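Local coordinates for protein putative alpha-L-fucosidase (Bacteroides thetaiotaomicron, PDB 3EYP) that probably hydrolyses alpha-L-fucosides as a member of glycosyl hydrolase family 29, carrying an F5/8 type C domain beside its TIM-barrel domain, at residues F370-E384 / P446-P458. Sequence-based numbering, arbitrary orientation.
Sequences FTLPKTIEFDCLMIE and PAIHTFGVYKQSP
Asp379 CG is staggered between its backbone N and carbonyl carbon (chi1 62°), and Lys455, whose chain leaves anti to its N (chi1 177°) and then bends twice, folds back to meet the carboxylate. Lys455 NZ forms a salt bridge with Asp379 OD2 at 2.7 Å, approaching on the syn side but somewhat out of the carboxylate plane, and also donates to Gln456 O. Asp379 OD1 accepts Gln456 N through its syn lone pair at 2.7 Å, while Gln456 NE2 comes from above the carbonyl plane to Asp379 O at 2.8 Å. Replacing Asp379 with alanine removes both carboxylate oxygens and would probably leave the Lys455 ammonium without this countercharge and Gln456 N without its acceptor. Beyond this corner, strands 380-384 and 450-454 run antiparallel at 165°, joined by paired backbone bonds such as Gly452 N to Met382 O (3.0 Å). On one face Val453 sets CB over the Phe378 ring, 3.9 Å from its centroid in a CH-pi contact, and the Phe451 ring meets that of Phe370 obliquely, Phe451 CD2 lying 3.6 Å from Phe370 CZ. On the other, Tyr454 CE2 rests 3.7 Å from Met382 CB, and Thr450 OG1 donates to Glu384 OE1 from above the carboxylate plane (2.8 Å); Glu384 OE2 forms a salt bridge with Lys422. Classic beta bulges interrupt the pairing at both ends, Asp379 and Cys380 opposite Tyr454, His449 and Thr450 opposite Glu384. Phe370 belongs to strand 366-372 of the facing antiparallel sheet, so its contact with Phe451 joins the two sheets, as is characteristic of the F5/8 type C beta-sandwich.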
loop_
_atom_site.group_PDB
_atom_site.type_symbol
_atom_site.label_atom_id
_atom_site.label_comp_id
_atom_site.label_asym_id
_atom_site.label_seq_id
_atom_site.Cartn_x
_atom_site.Cartn_y
_atom_site.Cartn_z
ATOM N N PHE A 370 3.269 28.872 13.458
ATOM C CA PHE A 370 4.354 29.085 12.542
ATOM C C PHE A 370 4.157 30.460 11.992
ATOM O O PHE A 370 3.140 30.743 11.373
ATOM C CB PHE A 370 4.342 28.043 11.407
ATOM C CG PHE A 370 4.385 26.614 11.888
ATOM C CD1 PHE A 370 5.563 25.930 11.916
ATOM C CD2 PHE A 370 3.245 25.989 12.330
ATOM C CE1 PHE A 370 5.600 24.600 12.364
ATOM C CE2 PHE A 370 3.273 24.680 12.789
ATOM C CZ PHE A 370 4.439 24.000 12.799
ATOM N N THR A 371 5.133 31.315 12.269
ATOM C CA THR A 371 5.121 32.705 11.763
ATOM C C THR A 371 6.114 32.849 10.622
ATOM O O THR A 371 7.330 32.656 10.749
ATOM C CB THR A 371 5.393 33.727 12.886
ATOM O OG1 THR A 371 4.401 33.599 13.916
ATOM C CG2 THR A 371 5.332 35.147 12.339
ATOM N N LEU A 372 5.550 33.129 9.469
ATOM C CA LEU A 372 6.300 33.143 8.235
ATOM C C LEU A 372 6.801 34.541 7.921
ATOM O O LEU A 372 6.061 35.492 8.036
ATOM C CB LEU A 372 5.425 32.661 7.075
ATOM C CG LEU A 372 5.028 31.193 7.260
ATOM C CD1 LEU A 372 3.605 30.946 6.779
ATOM C CD2 LEU A 372 6.034 30.275 6.595
ATOM N N PRO A 373 8.053 34.659 7.500
ATOM C CA PRO A 373 8.612 35.989 7.218
ATOM C C PRO A 373 7.854 36.724 6.143
ATOM O O PRO A 373 7.689 37.937 6.199
ATOM C CB PRO A 373 10.025 35.677 6.726
ATOM C CG PRO A 373 9.994 34.244 6.360
ATOM C CD PRO A 373 9.047 33.598 7.289
ATOM N N LYS A 374 7.407 35.985 5.147
ATOM C CA LYS A 374 6.548 36.557 4.104
ATOM C C LYS A 374 5.310 35.688 3.918
ATOM O O LYS A 374 5.356 34.475 4.145
ATOM C CB LYS A 374 7.332 36.684 2.781
ATOM N N THR A 375 4.221 36.291 3.485
ATOM C CA THR A 375 3.012 35.510 3.268
ATOM C C THR A 375 3.145 34.507 2.110
ATOM O O THR A 375 3.669 34.770 1.030
ATOM C CB THR A 375 1.731 36.338 3.095
ATOM O OG1 THR A 375 1.437 36.501 1.709
ATOM C CG2 THR A 375 1.812 37.660 3.798
ATOM N N ILE A 376 2.641 33.329 2.402
ATOM C CA ILE A 376 2.687 32.182 1.487
ATOM C C ILE A 376 1.310 31.831 0.950
ATOM O O ILE A 376 0.282 32.146 1.541
ATOM C CB ILE A 376 3.266 30.930 2.211
ATOM C CG1 ILE A 376 2.363 30.524 3.392
ATOM C CG2 ILE A 376 4.676 31.206 2.663
ATOM C CD1 ILE A 376 2.755 29.214 4.115
ATOM N N GLU A 377 1.315 31.154 -0.195
ATOM C CA GLU A 377 0.093 30.564 -0.761
ATOM C C GLU A 377 0.212 29.024 -0.798
ATOM O O GLU A 377 1.166 28.450 -1.347
ATOM C CB GLU A 377 -0.195 31.089 -2.157
ATOM C CG GLU A 377 -1.586 30.782 -2.617
ATOM C CD GLU A 377 -1.812 31.032 -4.118
ATOM O OE1 GLU A 377 -0.824 31.152 -4.886
ATOM O OE2 GLU A 377 -3.000 31.092 -4.512
ATOM N N PHE A 378 -0.759 28.367 -0.180
ATOM C CA PHE A 378 -0.781 26.876 -0.185
ATOM C C PHE A 378 -2.170 26.285 -0.356
ATOM O O PHE A 378 -3.178 26.896 -0.031
ATOM C CB PHE A 378 -0.063 26.295 1.045
ATOM C CG PHE A 378 -0.773 26.566 2.360
ATOM C CD1 PHE A 378 -1.611 25.620 2.916
ATOM C CD2 PHE A 378 -0.575 27.766 3.033
ATOM C CE1 PHE A 378 -2.272 25.866 4.126
ATOM C CE2 PHE A 378 -1.227 28.032 4.230
ATOM C CZ PHE A 378 -2.084 27.080 4.783
ATOM N N ASP A 379 -2.175 25.043 -0.828
ATOM C CA ASP A 379 -3.404 24.314 -1.108
ATOM C C ASP A 379 -3.322 22.799 -0.771
ATOM O O ASP A 379 -4.081 21.999 -1.264
ATOM C CB ASP A 379 -3.799 24.506 -2.585
ATOM C CG ASP A 379 -2.761 23.961 -3.580
ATOM O OD1 ASP A 379 -1.729 23.370 -3.166
ATOM O OD2 ASP A 379 -2.968 24.148 -4.820
ATOM N N CYS A 380 -2.368 22.460 0.070
ATOM C CA CYS A 380 -2.103 21.072 0.489
ATOM C C CYS A 380 -1.283 21.121 1.769
ATOM O O CYS A 380 -0.495 22.021 1.949
ATOM C CB CYS A 380 -1.296 20.340 -0.622
ATOM S SG CYS A 380 -1.074 18.584 -0.320
ATOM N N LEU A 381 -1.516 20.171 2.657
ATOM C CA LEU A 381 -0.712 19.992 3.851
ATOM C C LEU A 381 -0.628 18.511 4.213
ATOM O O LEU A 381 -1.432 17.675 3.752
ATOM C CB LEU A 381 -1.207 20.797 5.062
ATOM C CG LEU A 381 -2.638 20.554 5.547
ATOM C CD1 LEU A 381 -2.704 19.319 6.481
ATOM C CD2 LEU A 381 -3.253 21.805 6.186
ATOM N N MET A 382 0.401 18.231 5.002
ATOM C CA MET A 382 0.773 16.854 5.385
ATOM C C MET A 382 1.354 16.823 6.792
ATOM O O MET A 382 2.056 17.740 7.246
ATOM C CB MET A 382 1.834 16.323 4.418
ATOM C CG MET A 382 2.322 14.854 4.666
ATOM S SD MET A 382 3.245 14.209 3.172
ATOM C CE MET A 382 4.787 15.011 3.404
ATOM N N ILE A 383 1.049 15.738 7.469
ATOM C CA ILE A 383 1.464 15.531 8.829
ATOM C C ILE A 383 1.780 14.040 9.013
ATOM O O ILE A 383 1.083 13.185 8.472
ATOM C CB ILE A 383 0.347 16.064 9.802
ATOM C CG1 ILE A 383 0.826 16.111 11.252
ATOM C CG2 ILE A 383 -0.967 15.257 9.737
ATOM C CD1 ILE A 383 -0.085 16.991 12.075
ATOM N N GLU A 384 2.873 13.781 9.716
ATOM C CA GLU A 384 3.424 12.422 9.953
ATOM C C GLU A 384 3.759 12.174 11.406
ATOM O O GLU A 384 4.504 12.906 12.032
ATOM C CB GLU A 384 4.689 12.186 9.110
ATOM C CG GLU A 384 4.459 12.359 7.623
ATOM C CD GLU A 384 5.745 12.337 6.803
ATOM O OE1 GLU A 384 6.859 12.365 7.362
ATOM O OE2 GLU A 384 5.648 12.286 5.569
ATOM N N PRO A 446 1.686 14.173 22.084
ATOM C CA PRO A 446 2.035 14.075 20.644
ATOM C C PRO A 446 3.477 13.719 20.363
ATOM O O PRO A 446 4.390 14.059 21.112
ATOM C CB PRO A 446 1.763 15.472 20.110
ATOM C CG PRO A 446 1.599 16.356 21.293
ATOM C CD PRO A 446 1.257 15.523 22.473
ATOM N N ALA A 447 3.650 13.026 19.255
ATOM C CA ALA A 447 4.972 12.690 18.705
ATOM C C ALA A 447 4.899 12.759 17.192
ATOM O O ALA A 447 4.341 11.851 16.569
ATOM C CB ALA A 447 5.382 11.298 19.150
ATOM N N ILE A 448 5.354 13.887 16.643
ATOM C CA ILE A 448 5.159 14.228 15.227
ATOM C C ILE A 448 6.475 14.498 14.477
ATOM O O ILE A 448 7.274 15.414 14.818
ATOM C CB ILE A 448 4.196 15.428 15.098
ATOM C CG1 ILE A 448 2.837 15.052 15.738
ATOM C CG2 ILE A 448 4.026 15.852 13.593
ATOM C CD1 ILE A 448 2.022 16.216 16.258
ATOM N N HIS A 449 6.663 13.720 13.422
ATOM C CA HIS A 449 7.898 13.754 12.647
ATOM C C HIS A 449 7.925 14.981 11.760
ATOM O O HIS A 449 8.926 15.672 11.642
ATOM C CB HIS A 449 8.049 12.511 11.729
ATOM C CG HIS A 449 8.751 11.362 12.360
ATOM N ND1 HIS A 449 10.044 11.461 12.844
ATOM C CD2 HIS A 449 8.394 10.060 12.501
ATOM C CE1 HIS A 449 10.418 10.287 13.330
ATOM N NE2 HIS A 449 9.447 9.416 13.114
ATOM N N THR A 450 6.785 15.223 11.157
ATOM C CA THR A 450 6.687 16.146 10.051
ATOM C C THR A 450 5.417 16.909 10.053
ATOM O O THR A 450 4.344 16.369 10.296
ATOM C CB THR A 450 6.800 15.368 8.665
ATOM O OG1 THR A 450 7.987 14.547 8.674
ATOM C CG2 THR A 450 6.814 16.333 7.491
ATOM N N PHE A 451 5.546 18.192 9.747
ATOM C CA PHE A 451 4.383 19.028 9.424
ATOM C C PHE A 451 4.761 20.021 8.338
ATOM O O PHE A 451 5.809 20.624 8.401
ATOM C CB PHE A 451 3.803 19.754 10.644
ATOM C CG PHE A 451 2.571 20.586 10.323
ATOM C CD1 PHE A 451 1.384 19.978 9.944
ATOM C CD2 PHE A 451 2.601 21.982 10.426
ATOM C CE1 PHE A 451 0.293 20.737 9.669
ATOM C CE2 PHE A 451 1.508 22.745 10.144
ATOM C CZ PHE A 451 0.354 22.156 9.766
ATOM N N GLY A 452 3.937 20.115 7.311
ATOM C CA GLY A 452 4.195 20.995 6.200
ATOM C C GLY A 452 2.958 21.452 5.460
ATOM O O GLY A 452 1.875 20.902 5.583
ATOM N N VAL A 453 3.129 22.554 4.762
ATOM C CA VAL A 453 2.130 22.987 3.803
ATOM C C VAL A 453 2.844 23.178 2.479
ATOM O O VAL A 453 4.073 23.428 2.386
ATOM C CB VAL A 453 1.421 24.228 4.247
ATOM C CG1 VAL A 453 0.851 24.042 5.678
ATOM C CG2 VAL A 453 2.396 25.470 4.140
ATOM N N TYR A 454 2.060 23.050 1.445
ATOM C CA TYR A 454 2.632 22.904 0.118
ATOM C C TYR A 454 1.717 23.458 -0.959
ATOM O O TYR A 454 0.517 23.730 -0.767
ATOM C CB TYR A 454 2.922 21.417 -0.165
ATOM C CG TYR A 454 3.595 20.655 0.986
ATOM C CD1 TYR A 454 4.976 20.533 1.034
ATOM C CD2 TYR A 454 2.849 20.059 2.000
ATOM C CE1 TYR A 454 5.634 19.871 2.079
ATOM C CE2 TYR A 454 3.477 19.399 3.069
ATOM C CZ TYR A 454 4.878 19.301 3.101
ATOM O OH TYR A 454 5.532 18.638 4.110
ATOM N N LYS A 455 2.314 23.609 -2.126
ATOM C CA LYS A 455 1.562 24.035 -3.268
ATOM C C LYS A 455 1.577 22.870 -4.288
ATOM O O LYS A 455 2.640 22.365 -4.685
ATOM C CB LYS A 455 2.158 25.336 -3.847
ATOM C CG LYS A 455 1.483 25.832 -5.107
ATOM C CD LYS A 455 0.040 26.148 -4.987
ATOM C CE LYS A 455 -0.658 26.044 -6.376
ATOM N NZ LYS A 455 -1.142 24.606 -6.751
ATOM N N GLN A 456 0.381 22.440 -4.654
ATOM C CA GLN A 456 0.228 21.245 -5.503
ATOM C C GLN A 456 0.809 21.534 -6.871
ATOM O O GLN A 456 0.632 22.620 -7.402
ATOM C CB GLN A 456 -1.228 20.819 -5.643
ATOM C CG GLN A 456 -1.814 20.220 -4.421
ATOM C CD GLN A 456 -3.252 19.925 -4.565
ATOM O OE1 GLN A 456 -3.645 19.133 -5.441
ATOM N NE2 GLN A 456 -4.088 20.533 -3.701
ATOM N N SER A 457 1.481 20.533 -7.417
ATOM C CA SER A 457 2.158 20.629 -8.720
ATOM C C SER A 457 1.199 20.978 -9.826
ATOM O O SER A 457 0.037 20.571 -9.825
ATOM C CB SER A 457 2.923 19.326 -9.086
ATOM O OG SER A 457 3.295 19.294 -10.459
ATOM N N PRO A 458 1.690 21.735 -10.809
ATOM C CA PRO A 458 0.840 21.977 -11.963
ATOM C C PRO A 458 0.496 20.709 -12.710
ATOM O O PRO A 458 -0.478 20.635 -13.427
ATOM C CB PRO A 458 1.715 22.874 -12.831
ATOM C CG PRO A 458 2.594 23.533 -11.862
ATOM C CD PRO A 458 2.914 22.533 -10.852
#